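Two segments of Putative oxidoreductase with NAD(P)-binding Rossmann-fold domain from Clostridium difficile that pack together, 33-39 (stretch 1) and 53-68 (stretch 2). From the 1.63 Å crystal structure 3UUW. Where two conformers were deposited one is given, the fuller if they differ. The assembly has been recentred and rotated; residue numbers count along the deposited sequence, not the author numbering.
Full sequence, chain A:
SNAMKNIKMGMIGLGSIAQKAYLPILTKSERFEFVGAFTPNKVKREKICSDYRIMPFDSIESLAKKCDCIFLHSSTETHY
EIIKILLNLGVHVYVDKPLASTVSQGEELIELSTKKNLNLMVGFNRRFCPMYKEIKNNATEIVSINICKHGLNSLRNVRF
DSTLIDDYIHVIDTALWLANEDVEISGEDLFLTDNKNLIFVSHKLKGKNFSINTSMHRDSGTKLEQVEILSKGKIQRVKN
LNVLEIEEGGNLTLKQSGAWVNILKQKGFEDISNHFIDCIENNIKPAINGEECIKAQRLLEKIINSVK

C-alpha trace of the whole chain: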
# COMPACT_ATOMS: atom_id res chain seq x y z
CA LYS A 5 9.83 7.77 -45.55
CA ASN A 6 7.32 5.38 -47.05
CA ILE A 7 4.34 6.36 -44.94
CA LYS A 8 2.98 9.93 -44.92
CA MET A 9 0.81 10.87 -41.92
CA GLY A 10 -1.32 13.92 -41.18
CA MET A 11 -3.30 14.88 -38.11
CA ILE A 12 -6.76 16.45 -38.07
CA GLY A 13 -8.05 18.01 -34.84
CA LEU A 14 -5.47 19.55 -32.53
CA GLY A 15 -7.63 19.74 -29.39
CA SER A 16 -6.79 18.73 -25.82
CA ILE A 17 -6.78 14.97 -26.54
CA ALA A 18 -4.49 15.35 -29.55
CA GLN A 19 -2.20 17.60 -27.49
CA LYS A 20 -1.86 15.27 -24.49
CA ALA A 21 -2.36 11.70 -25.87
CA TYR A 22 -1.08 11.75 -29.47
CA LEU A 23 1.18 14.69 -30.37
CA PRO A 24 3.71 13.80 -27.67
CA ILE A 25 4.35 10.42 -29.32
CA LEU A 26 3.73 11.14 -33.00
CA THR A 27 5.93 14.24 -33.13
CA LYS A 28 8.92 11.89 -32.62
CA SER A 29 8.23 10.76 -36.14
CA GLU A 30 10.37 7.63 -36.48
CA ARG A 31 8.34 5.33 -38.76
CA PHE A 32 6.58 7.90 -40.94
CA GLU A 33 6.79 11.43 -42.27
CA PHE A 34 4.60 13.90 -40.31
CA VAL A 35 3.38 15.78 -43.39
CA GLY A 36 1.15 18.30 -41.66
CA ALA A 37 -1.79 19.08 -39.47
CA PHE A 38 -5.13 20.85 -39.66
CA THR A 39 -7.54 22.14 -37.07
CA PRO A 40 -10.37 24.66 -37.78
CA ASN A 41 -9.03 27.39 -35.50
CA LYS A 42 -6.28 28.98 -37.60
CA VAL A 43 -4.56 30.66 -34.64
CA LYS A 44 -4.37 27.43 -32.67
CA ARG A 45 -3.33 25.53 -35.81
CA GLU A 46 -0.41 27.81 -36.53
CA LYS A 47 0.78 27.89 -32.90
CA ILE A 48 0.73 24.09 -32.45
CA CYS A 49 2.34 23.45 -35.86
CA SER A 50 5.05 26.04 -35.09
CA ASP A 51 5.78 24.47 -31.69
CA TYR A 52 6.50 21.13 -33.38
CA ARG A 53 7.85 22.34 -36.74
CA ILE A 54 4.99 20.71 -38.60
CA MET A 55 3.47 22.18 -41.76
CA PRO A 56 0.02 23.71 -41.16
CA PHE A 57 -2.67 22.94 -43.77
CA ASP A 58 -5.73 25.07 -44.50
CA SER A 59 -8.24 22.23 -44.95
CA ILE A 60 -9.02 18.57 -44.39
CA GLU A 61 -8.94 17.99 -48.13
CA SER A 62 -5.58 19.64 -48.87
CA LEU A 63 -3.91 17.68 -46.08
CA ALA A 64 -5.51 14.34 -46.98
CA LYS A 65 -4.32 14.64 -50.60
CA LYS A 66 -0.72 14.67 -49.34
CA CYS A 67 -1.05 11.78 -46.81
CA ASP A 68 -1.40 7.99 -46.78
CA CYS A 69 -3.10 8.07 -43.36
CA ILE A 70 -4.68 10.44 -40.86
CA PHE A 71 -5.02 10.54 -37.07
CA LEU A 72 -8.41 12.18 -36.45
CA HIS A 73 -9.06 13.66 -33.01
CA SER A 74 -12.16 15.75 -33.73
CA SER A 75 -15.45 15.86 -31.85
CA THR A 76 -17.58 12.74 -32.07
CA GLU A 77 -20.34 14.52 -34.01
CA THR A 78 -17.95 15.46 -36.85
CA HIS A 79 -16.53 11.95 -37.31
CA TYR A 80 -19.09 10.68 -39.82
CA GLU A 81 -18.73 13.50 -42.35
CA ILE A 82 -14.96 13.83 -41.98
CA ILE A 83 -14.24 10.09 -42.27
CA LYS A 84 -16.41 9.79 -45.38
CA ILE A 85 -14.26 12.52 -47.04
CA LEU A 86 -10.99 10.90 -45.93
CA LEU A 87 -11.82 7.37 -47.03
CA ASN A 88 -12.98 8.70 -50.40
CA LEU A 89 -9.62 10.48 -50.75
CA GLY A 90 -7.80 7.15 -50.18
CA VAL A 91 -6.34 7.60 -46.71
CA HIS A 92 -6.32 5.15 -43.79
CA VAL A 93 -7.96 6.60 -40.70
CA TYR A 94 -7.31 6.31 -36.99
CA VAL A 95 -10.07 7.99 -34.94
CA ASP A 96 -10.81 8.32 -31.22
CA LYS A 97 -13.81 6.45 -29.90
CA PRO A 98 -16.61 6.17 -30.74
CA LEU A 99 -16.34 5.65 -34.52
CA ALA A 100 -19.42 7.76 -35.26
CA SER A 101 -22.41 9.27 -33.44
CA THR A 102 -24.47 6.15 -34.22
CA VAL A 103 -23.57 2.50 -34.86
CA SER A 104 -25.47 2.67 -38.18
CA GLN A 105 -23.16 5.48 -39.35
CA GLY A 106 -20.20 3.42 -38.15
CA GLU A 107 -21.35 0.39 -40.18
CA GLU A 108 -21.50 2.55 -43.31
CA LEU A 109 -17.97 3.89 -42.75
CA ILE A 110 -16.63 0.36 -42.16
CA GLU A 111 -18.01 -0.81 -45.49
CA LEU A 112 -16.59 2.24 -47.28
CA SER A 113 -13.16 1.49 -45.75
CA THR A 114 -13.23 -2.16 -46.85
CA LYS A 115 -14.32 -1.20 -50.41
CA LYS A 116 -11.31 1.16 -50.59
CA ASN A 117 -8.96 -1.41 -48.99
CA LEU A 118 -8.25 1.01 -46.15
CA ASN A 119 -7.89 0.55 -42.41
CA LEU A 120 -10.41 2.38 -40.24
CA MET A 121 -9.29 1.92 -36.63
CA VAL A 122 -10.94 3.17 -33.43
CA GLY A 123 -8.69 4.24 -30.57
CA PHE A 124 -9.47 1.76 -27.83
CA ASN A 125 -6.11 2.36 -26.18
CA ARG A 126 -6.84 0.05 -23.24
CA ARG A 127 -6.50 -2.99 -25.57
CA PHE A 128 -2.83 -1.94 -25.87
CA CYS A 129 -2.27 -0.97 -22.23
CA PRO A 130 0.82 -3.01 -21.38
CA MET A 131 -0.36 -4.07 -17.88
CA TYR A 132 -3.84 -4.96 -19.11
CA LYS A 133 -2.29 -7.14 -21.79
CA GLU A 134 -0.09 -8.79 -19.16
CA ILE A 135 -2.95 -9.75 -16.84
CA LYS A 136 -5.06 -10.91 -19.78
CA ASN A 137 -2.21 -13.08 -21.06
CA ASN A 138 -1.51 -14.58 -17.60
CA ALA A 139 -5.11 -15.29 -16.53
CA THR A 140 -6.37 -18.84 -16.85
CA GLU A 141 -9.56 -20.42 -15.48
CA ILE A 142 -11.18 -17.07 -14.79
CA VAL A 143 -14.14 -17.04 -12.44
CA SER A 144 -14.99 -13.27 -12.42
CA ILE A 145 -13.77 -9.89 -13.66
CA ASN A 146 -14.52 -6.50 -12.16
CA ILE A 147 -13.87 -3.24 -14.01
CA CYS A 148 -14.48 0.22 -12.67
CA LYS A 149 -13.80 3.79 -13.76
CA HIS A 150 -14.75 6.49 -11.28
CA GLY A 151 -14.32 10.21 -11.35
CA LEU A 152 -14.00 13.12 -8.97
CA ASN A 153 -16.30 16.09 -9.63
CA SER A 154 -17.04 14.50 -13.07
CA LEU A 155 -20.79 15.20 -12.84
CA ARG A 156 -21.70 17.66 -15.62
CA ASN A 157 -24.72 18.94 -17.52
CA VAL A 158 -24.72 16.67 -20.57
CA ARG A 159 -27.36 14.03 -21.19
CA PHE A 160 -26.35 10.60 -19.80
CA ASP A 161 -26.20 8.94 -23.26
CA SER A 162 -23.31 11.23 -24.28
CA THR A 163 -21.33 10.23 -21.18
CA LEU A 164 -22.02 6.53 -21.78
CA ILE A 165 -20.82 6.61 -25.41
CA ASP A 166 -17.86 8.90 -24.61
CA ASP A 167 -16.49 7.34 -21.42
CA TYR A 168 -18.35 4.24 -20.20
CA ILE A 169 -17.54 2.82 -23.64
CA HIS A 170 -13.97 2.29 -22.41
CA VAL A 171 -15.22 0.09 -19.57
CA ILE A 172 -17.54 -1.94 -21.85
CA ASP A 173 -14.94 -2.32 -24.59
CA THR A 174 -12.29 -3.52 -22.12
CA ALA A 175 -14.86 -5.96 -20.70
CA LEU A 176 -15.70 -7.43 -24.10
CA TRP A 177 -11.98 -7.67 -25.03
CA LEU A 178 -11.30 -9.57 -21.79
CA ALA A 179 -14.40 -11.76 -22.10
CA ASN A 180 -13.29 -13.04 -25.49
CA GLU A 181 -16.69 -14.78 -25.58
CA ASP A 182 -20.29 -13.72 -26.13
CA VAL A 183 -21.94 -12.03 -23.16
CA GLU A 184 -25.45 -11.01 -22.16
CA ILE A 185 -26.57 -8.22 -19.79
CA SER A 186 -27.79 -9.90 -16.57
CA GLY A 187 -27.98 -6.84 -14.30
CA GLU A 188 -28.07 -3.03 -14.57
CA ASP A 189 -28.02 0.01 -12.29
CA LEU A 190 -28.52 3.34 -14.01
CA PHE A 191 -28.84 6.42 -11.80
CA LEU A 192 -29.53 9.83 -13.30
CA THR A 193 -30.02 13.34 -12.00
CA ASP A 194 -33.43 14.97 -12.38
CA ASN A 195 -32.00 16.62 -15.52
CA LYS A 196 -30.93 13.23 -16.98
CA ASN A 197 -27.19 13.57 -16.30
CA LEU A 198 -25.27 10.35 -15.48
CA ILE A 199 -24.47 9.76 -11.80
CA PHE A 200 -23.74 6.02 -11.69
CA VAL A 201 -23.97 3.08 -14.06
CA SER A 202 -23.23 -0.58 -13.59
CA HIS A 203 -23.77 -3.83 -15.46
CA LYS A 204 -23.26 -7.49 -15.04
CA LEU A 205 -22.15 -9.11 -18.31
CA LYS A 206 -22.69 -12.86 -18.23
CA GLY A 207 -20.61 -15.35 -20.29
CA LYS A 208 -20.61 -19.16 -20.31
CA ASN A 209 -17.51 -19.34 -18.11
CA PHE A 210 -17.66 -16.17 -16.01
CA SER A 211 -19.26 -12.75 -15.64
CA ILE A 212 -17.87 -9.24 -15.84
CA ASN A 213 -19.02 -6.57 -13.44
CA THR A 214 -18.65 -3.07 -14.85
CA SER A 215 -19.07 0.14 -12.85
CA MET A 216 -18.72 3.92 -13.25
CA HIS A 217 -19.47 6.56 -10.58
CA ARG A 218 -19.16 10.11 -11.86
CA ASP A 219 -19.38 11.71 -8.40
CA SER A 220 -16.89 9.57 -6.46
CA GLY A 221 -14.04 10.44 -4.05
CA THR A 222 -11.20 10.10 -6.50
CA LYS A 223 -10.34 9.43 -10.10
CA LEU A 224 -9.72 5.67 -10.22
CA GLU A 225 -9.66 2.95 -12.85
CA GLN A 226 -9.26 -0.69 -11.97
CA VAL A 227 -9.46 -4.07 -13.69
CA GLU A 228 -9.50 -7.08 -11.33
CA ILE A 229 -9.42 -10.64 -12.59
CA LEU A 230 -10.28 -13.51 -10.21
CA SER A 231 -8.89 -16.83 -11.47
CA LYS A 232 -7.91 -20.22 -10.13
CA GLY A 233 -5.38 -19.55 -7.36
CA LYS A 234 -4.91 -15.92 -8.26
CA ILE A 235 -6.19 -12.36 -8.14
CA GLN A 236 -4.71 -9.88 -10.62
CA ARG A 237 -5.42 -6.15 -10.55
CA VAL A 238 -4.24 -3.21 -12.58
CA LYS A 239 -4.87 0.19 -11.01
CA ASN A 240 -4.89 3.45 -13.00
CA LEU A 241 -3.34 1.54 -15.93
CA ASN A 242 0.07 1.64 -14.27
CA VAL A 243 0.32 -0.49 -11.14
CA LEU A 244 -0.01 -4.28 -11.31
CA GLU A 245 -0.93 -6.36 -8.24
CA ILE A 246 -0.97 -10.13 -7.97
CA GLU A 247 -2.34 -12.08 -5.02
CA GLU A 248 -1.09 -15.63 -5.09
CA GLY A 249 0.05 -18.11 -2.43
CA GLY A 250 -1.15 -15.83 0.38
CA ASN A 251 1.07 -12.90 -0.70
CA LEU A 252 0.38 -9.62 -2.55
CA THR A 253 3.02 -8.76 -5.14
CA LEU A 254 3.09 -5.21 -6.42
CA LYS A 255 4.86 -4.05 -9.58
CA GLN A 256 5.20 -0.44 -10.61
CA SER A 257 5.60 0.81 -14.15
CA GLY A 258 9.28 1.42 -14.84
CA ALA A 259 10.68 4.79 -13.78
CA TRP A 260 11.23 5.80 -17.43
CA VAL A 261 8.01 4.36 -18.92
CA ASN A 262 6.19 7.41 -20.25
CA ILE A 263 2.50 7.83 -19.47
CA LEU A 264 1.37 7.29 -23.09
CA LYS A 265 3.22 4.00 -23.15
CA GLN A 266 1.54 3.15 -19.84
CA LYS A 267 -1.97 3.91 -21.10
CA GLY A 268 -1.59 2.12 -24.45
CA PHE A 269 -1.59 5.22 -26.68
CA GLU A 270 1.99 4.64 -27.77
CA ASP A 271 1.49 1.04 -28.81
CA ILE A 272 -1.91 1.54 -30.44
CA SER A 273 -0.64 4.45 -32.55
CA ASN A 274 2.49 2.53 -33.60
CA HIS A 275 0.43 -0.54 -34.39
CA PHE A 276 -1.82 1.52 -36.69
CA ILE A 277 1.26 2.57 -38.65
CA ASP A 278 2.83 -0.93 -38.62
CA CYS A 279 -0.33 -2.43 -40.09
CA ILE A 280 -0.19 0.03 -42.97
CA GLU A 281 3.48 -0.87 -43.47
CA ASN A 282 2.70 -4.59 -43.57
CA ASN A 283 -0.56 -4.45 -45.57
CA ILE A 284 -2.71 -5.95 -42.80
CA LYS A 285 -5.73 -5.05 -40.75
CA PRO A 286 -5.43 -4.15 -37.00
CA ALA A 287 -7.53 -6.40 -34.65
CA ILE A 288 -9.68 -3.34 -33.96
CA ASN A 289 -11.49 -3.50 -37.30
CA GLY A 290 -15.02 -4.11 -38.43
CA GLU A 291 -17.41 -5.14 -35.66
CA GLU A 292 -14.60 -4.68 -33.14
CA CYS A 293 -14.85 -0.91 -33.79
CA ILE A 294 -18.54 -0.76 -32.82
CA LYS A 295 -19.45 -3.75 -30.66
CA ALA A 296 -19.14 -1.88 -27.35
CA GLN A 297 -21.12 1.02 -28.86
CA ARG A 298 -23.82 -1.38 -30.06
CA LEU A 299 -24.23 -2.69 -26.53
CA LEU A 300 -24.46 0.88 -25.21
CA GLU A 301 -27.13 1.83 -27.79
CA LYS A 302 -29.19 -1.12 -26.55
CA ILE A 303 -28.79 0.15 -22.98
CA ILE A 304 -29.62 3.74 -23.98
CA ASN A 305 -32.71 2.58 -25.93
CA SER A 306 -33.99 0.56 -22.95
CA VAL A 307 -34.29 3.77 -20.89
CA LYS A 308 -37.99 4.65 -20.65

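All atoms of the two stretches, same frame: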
# COMPACT_ATOMS: atom_id res chain seq x y z
N GLU A 33 6.58 10.00 -42.12
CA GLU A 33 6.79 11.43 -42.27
C GLU A 33 5.54 12.14 -41.76
O GLU A 33 4.43 11.80 -42.18
CB GLU A 33 7.01 11.79 -43.74
CG GLU A 33 7.34 13.25 -43.95
CD GLU A 33 7.44 13.67 -45.42
OE1 GLU A 33 7.13 12.86 -46.32
OE2 GLU A 33 7.83 14.83 -45.66
N PHE A 34 5.72 13.10 -40.84
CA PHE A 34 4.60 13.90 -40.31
C PHE A 34 4.42 15.07 -41.29
O PHE A 34 5.06 16.12 -41.17
CB PHE A 34 4.91 14.39 -38.88
CG PHE A 34 3.68 14.73 -38.06
CD1 PHE A 34 2.54 15.26 -38.64
CD2 PHE A 34 3.69 14.57 -36.69
CE1 PHE A 34 1.42 15.58 -37.86
CE2 PHE A 34 2.59 14.90 -35.91
CZ PHE A 34 1.44 15.39 -36.50
N VAL A 35 3.57 14.84 -42.29
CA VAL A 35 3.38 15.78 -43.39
C VAL A 35 2.78 17.12 -42.99
O VAL A 35 3.18 18.17 -43.51
CB VAL A 35 2.49 15.13 -44.48
CG1 VAL A 35 2.03 16.16 -45.52
CG2 VAL A 35 3.23 13.99 -45.12
N GLY A 36 1.82 17.08 -42.07
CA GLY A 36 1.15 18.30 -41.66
C GLY A 36 -0.02 18.06 -40.75
O GLY A 36 -0.35 16.92 -40.41
N ALA A 37 -0.67 19.16 -40.37
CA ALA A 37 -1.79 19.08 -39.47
C ALA A 37 -2.79 20.19 -39.77
O ALA A 37 -2.43 21.25 -40.26
CB ALA A 37 -1.31 19.17 -38.01
N PHE A 38 -4.05 19.91 -39.48
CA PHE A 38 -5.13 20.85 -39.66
C PHE A 38 -6.02 20.79 -38.45
O PHE A 38 -6.28 19.72 -37.89
CB PHE A 38 -5.97 20.52 -40.90
CG PHE A 38 -7.28 21.27 -40.94
CD1 PHE A 38 -7.33 22.58 -41.39
CD2 PHE A 38 -8.44 20.70 -40.43
CE1 PHE A 38 -8.53 23.28 -41.38
CE2 PHE A 38 -9.63 21.38 -40.42
CZ PHE A 38 -9.68 22.68 -40.89
N THR A 39 -6.47 21.98 -38.04
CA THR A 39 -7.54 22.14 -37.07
C THR A 39 -8.29 23.43 -37.50
O THR A 39 -7.69 24.34 -38.06
CB THR A 39 -7.02 22.12 -35.61
OG1 THR A 39 -8.10 21.81 -34.72
CG2 THR A 39 -6.37 23.45 -35.20
N ARG A 53 7.23 22.23 -35.43
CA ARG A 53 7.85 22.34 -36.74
C ARG A 53 7.17 21.45 -37.76
O ARG A 53 7.82 20.78 -38.57
CB ARG A 53 9.35 22.05 -36.69
CG ARG A 53 10.14 23.06 -35.83
CD ARG A 53 11.50 22.46 -35.37
NE ARG A 53 11.25 21.25 -34.60
CZ ARG A 53 10.88 21.21 -33.32
NH1 ARG A 53 10.73 22.32 -32.61
NH2 ARG A 53 10.63 20.03 -32.75
N ILE A 54 5.85 21.45 -37.70
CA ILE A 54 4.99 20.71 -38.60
C ILE A 54 4.35 21.73 -39.53
O ILE A 54 4.09 22.87 -39.13
CB ILE A 54 3.88 19.95 -37.84
CG1 ILE A 54 4.47 18.90 -36.90
CG2 ILE A 54 2.98 19.22 -38.82
CD1 ILE A 54 3.43 18.29 -35.95
N MET A 55 4.09 21.32 -40.76
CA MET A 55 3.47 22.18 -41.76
C MET A 55 1.98 22.30 -41.48
O MET A 55 1.28 21.30 -41.41
CB MET A 55 3.69 21.59 -43.15
CG MET A 55 3.08 22.39 -44.29
SD MET A 55 3.80 24.03 -44.48
CE MET A 55 5.50 23.61 -44.87
N PRO A 56 1.47 23.54 -41.32
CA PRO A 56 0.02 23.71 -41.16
C PRO A 56 -0.69 23.65 -42.52
O PRO A 56 -0.17 24.20 -43.51
CB PRO A 56 -0.12 25.10 -40.55
CG PRO A 56 1.08 25.84 -41.01
CD PRO A 56 2.19 24.82 -41.20
N PHE A 57 -1.85 23.01 -42.56
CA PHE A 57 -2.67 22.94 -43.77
C PHE A 57 -3.98 23.71 -43.55
O PHE A 57 -4.47 23.83 -42.42
CB PHE A 57 -2.94 21.48 -44.17
CG PHE A 57 -1.80 20.85 -44.94
CD1 PHE A 57 -0.61 20.53 -44.32
CD2 PHE A 57 -1.94 20.58 -46.30
CE1 PHE A 57 0.44 19.95 -45.03
CE2 PHE A 57 -0.90 19.99 -47.02
CZ PHE A 57 0.29 19.68 -46.39
N ASP A 58 -4.55 24.22 -44.62
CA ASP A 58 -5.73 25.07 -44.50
C ASP A 58 -7.06 24.33 -44.59
O ASP A 58 -8.10 24.93 -44.39
CB ASP A 58 -5.68 26.22 -45.51
CG ASP A 58 -5.65 25.75 -46.95
OD1 ASP A 58 -6.06 24.60 -47.22
OD2 ASP A 58 -5.19 26.54 -47.81
N SER A 59 -7.02 23.03 -44.88
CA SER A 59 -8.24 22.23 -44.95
C SER A 59 -7.98 20.74 -44.82
O SER A 59 -6.86 20.27 -45.03
CB SER A 59 -8.97 22.47 -46.28
OG SER A 59 -8.25 21.92 -47.37
N ILE A 60 -9.04 20.02 -44.47
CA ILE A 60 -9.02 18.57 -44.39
C ILE A 60 -8.61 17.99 -45.74
O ILE A 60 -7.79 17.08 -45.81
CB ILE A 60 -10.43 18.02 -44.03
CG1 ILE A 60 -10.75 18.33 -42.59
CG2 ILE A 60 -10.50 16.49 -44.28
CD1 ILE A 60 -12.26 18.30 -42.28
N GLU A 61 -9.19 18.53 -46.81
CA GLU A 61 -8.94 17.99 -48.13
C GLU A 61 -7.50 18.19 -48.60
O GLU A 61 -6.90 17.25 -49.10
CB GLU A 61 -9.92 18.56 -49.16
CG GLU A 61 -11.36 18.14 -48.93
CD GLU A 61 -12.11 18.96 -47.87
OE1 GLU A 61 -11.55 19.95 -47.33
OE2 GLU A 61 -13.28 18.59 -47.59
N SER A 62 -6.95 19.38 -48.43
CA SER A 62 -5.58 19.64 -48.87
C SER A 62 -4.58 18.77 -48.13
O SER A 62 -3.58 18.33 -48.71
CB SER A 62 -5.21 21.11 -48.73
OG SER A 62 -5.27 21.55 -47.40
N LEU A 63 -4.82 18.53 -46.85
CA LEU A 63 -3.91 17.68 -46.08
C LEU A 63 -4.02 16.23 -46.54
O LEU A 63 -3.02 15.56 -46.78
CB LEU A 63 -4.19 17.79 -44.59
CG LEU A 63 -3.37 16.90 -43.65
CD1 LEU A 63 -1.84 17.15 -43.79
CD2 LEU A 63 -3.84 17.10 -42.21
N ALA A 64 -5.26 15.74 -46.64
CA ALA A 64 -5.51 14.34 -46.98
C ALA A 64 -4.88 13.96 -48.31
O ALA A 64 -4.40 12.85 -48.47
CB ALA A 64 -7.00 14.05 -47.00
N LYS A 65 -4.90 14.88 -49.27
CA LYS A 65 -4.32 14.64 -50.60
C LYS A 65 -2.81 14.42 -50.58
O LYS A 65 -2.24 13.90 -51.55
CB LYS A 65 -4.68 15.79 -51.56
CG LYS A 65 -6.14 15.78 -51.95
CD LYS A 65 -6.57 17.06 -52.65
CE LYS A 65 -8.08 17.03 -52.92
NZ LYS A 65 -8.61 18.34 -53.43
N LYS A 66 -2.16 14.83 -49.49
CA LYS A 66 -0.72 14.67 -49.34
C LYS A 66 -0.32 13.58 -48.34
O LYS A 66 0.85 13.48 -48.00
CB LYS A 66 -0.11 16.00 -48.87
CG LYS A 66 -0.23 17.14 -49.86
CD LYS A 66 0.60 16.90 -51.10
CE LYS A 66 0.62 18.15 -51.98
NZ LYS A 66 1.57 18.00 -53.10
N CYS A 67 -1.29 12.80 -47.85
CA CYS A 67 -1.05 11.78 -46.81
C CYS A 67 -1.51 10.40 -47.23
O CYS A 67 -2.37 10.27 -48.11
CB CYS A 67 -1.82 12.17 -45.53
SG CYS A 67 -1.23 13.67 -44.76
N ASP A 68 -0.94 9.37 -46.61
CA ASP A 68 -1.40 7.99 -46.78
C ASP A 68 -2.37 7.63 -45.64
O ASP A 68 -3.18 6.71 -45.78
CB ASP A 68 -0.22 7.02 -46.77
CG ASP A 68 0.78 7.30 -47.86
OD1 ASP A 68 0.36 7.33 -49.03
OD2 ASP A 68 2.00 7.45 -47.57
O HOH W 1 5.51 18.75 -41.39

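The most unusual feature of this contact is a glycine pressed so closely against its neighbour that no side chain would fit. Gly36 CA lies 3.0 Å from Met55 O, and an ideal CB built on it would point toward stretch 2, landing 2.3 Å from Phe57 CE1 and 2.7 Å from Met55 O, both clashes. Its phi/psi of 173/-179 is almost fully extended, and the space a CB would need is already taken by backbone carbonyl and aromatic ring.

Immediately after this glycine the two stretches join through a single beta bridge, Ala37 with Pro56. Ala37 supplies both hydrogen bonds: its N donates to Met55 O at 3.1 Å, and its O accepts from Phe57 N at 3.0 Å, the latter the straighter of the two at 163°. Proline has no amide hydrogen to give, but none is asked of it here, because the bonds use the residues flanking it. Pro56 CA instead makes a CA-H...O contact with Ala37 O at 3.6 Å.

Just before the glycine, at Phe34 and Val35, water 1 bridges the two backbones. It accepts from Met55 N (3.0 Å from the water O) and donates to Phe34 O (2.7 Å from the same atom), with a weak bond to Val35 O at 3.2 Å, so the two backbones remain linked where they do not bond directly.

Side chains then fill both sides of the bridge. Ile54 points toward stretch 1 and sets its CD1 over one face of the Phe34 ring, 3.6 Å from the centroid and 16° off the normal, a well-centred CH-pi contact; its CG2 lies 3.5 Å from Gly36 CA. Val35 packs on Phe57 (CG1 to CZ, 4.0 Å) and Cys67 (CB to SG, 4.0 Å), while its carbonyl O meets the edge of the Phe57 ring at CE1, 3.6 Å away.

Leu63, from a helix running nearly antiparallel to the strand at 165°, also points toward stretch 1. Its CD1 comes within 3.7 Å of Gly36 C, and its CD2 within 4.2 Å of Phe38 CB.

Phe38, with the largest covered area in the contact, lies against the start of that helix. Ser59 CA sits over one ring face, 4.1 Å from the Phe38 centroid, Phe57 O approaches the edge at CD1 (3.3 Å), and Ile60 CG1 meets CE2 at 3.9 Å. Ser59, the N-cap residue, turns its CB away from the strand, and its OG shares a 3.0 Å hydrogen bond with Ser62 OG.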